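Side-chain contact in lectin 2 (Agrocybe aegerita, PDB 4TQJ), which is a fungal lectin of beta-propeller architecture that specifically recognises non-reducing terminal N-acetylglucosamine: residues 3-6 against 11-14. The protein carries 1 engineered substitution. Sequence-based numbering, arbitrary orientation.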
loop_
_atom_site.group_PDB
_atom_site.type_symbol
_atom_site.label_atom_id
_atom_site.label_comp_id
_atom_site.label_asym_id
_atom_site.label_seq_id
_atom_site.Cartn_x
_atom_site.Cartn_y
_atom_site.Cartn_z
ATOM N N ASN A 3 -12.177 14.783 0.324
ATOM C CA ASN A 3 -10.838 15.018 -0.226
ATOM C C ASN A 3 -10.677 16.507 -0.554
ATOM O O ASN A 3 -11.549 17.099 -1.171
ATOM C CB ASN A 3 -10.572 14.140 -1.446
ATOM C CG ASN A 3 -9.710 12.924 -1.114
ATOM O OD1 ASN A 3 -10.101 12.075 -0.300
ATOM N ND2 ASN A 3 -8.533 12.832 -1.749
ATOM N N VAL A 4 -9.588 17.117 -0.102
ATOM C CA VAL A 4 -9.439 18.570 -0.191
ATOM C C VAL A 4 -8.010 18.991 -0.566
ATOM O O VAL A 4 -7.025 18.373 -0.150
ATOM C CB VAL A 4 -9.831 19.254 1.148
ATOM C CG1 VAL A 4 -9.308 20.685 1.195
ATOM C CG2 VAL A 4 -11.350 19.218 1.367
ATOM N N ILE A 5 -7.912 20.056 -1.347
ATOM C CA ILE A 5 -6.626 20.565 -1.796
ATOM C C ILE A 5 -6.516 22.026 -1.399
ATOM O O ILE A 5 -7.349 22.833 -1.806
ATOM C CB ILE A 5 -6.513 20.429 -3.315
ATOM C CG1 ILE A 5 -6.447 18.945 -3.679
ATOM C CG2 ILE A 5 -5.297 21.177 -3.848
ATOM C CD1 ILE A 5 -6.502 18.690 -5.149
ATOM N N THR A 6 -5.513 22.353 -0.587
ATOM C CA THR A 6 -5.305 23.730 -0.125
ATOM C C THR A 6 -3.943 24.226 -0.588
ATOM O O THR A 6 -3.153 23.455 -1.115
ATOM C CB THR A 6 -5.411 23.882 1.437
ATOM O OG1 THR A 6 -4.265 23.304 2.073
ATOM C CG2 THR A 6 -6.676 23.239 1.979
ATOM N N ILE A 11 -1.428 18.363 -1.500
ATOM C CA ILE A 11 -1.481 16.909 -1.670
ATOM C C ILE A 11 -2.406 16.283 -0.635
ATOM O O ILE A 11 -2.076 16.239 0.558
ATOM C CB ILE A 11 -0.091 16.265 -1.498
ATOM C CG1 ILE A 11 0.909 16.864 -2.486
ATOM C CG2 ILE A 11 -0.187 14.755 -1.689
ATOM C CD1 ILE A 11 2.326 16.416 -2.257
ATOM N N PRO A 12 -3.572 15.803 -1.079
ATOM C CA PRO A 12 -4.509 15.154 -0.161
ATOM C C PRO A 12 -3.880 13.882 0.398
ATOM O O PRO A 12 -3.184 13.172 -0.325
ATOM C CB PRO A 12 -5.701 14.802 -1.061
ATOM C CG PRO A 12 -5.550 15.658 -2.261
ATOM C CD PRO A 12 -4.067 15.783 -2.466
ATOM N N VAL A 13 -4.097 13.637 1.682
ATOM C CA VAL A 13 -3.617 12.442 2.336
ATOM C C VAL A 13 -4.850 11.743 2.893
ATOM O O VAL A 13 -5.733 12.388 3.454
ATOM C CB VAL A 13 -2.646 12.790 3.474
ATOM C CG1 VAL A 13 -2.235 11.537 4.218
ATOM C CG2 VAL A 13 -1.419 13.542 2.926
ATOM N N ALA A 14 -4.927 10.431 2.725
ATOM C CA ALA A 14 -6.119 9.703 3.147
ATOM C C ALA A 14 -6.300 9.825 4.667
ATOM O O ALA A 14 -5.324 9.743 5.419
ATOM C CB ALA A 14 -6.010 8.257 2.735
HETATM O O HOH W 1 -8.487 13.157 2.198
#
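Pro12 presents its ring to the short, weakly bonded strand about 4-5, and Asn3, Val4 and Ile5 receive it in turn along one run of backbone. The tight part lies at the ring's CG. Ile5 CG1 packs 3.7 Å from Pro12 CG, the apolar contact of the pair, while Pro12 CD follows at 4.1 Å from the same CG1. With chi1 of Ile5 at -68°, CG1 lies opposite the carbonyl carbon and CG2 opposite the N, which brings the CG1 branch to the ring. From the backbone itself, Val4 O comes within 3.7 Å of Pro12 CG, a plain van der Waals approach. Ile5 is buried: it also touches Leu176 of strand 173-177 and Tyr119 and Ala121 of strand 117-121, so the ring rests on a side chain that also meets strands of two blades.

The Asn3 side is the solvent side: one close touch, otherwise a water-mediated link. Its side chain runs across the proline at about a right angle, with the amide nitrogen ND2 of Asn3 3.5 Å from Pro12 CB. A water links the segments, donating to Val13 O at 3.1 Å and, weakly, to Asn3 OD1 at 3.2 Å.

Near the centre of the propeller, Ile5 bonds through its backbone to Leu176, which sets 4-5 beside strand 173-177 at the edge of one blade's sheet. Residues 11-14 lie by strand 395-399, which Ile11 touches at Trp397 and Ala399. Since no hydrogen bond joins the segments directly, the fit rests on the shape of the rigid proline ring against Ile5 and the Val4 carbonyl, while the exposed amide adds only a van der Waals touch and a weak water link.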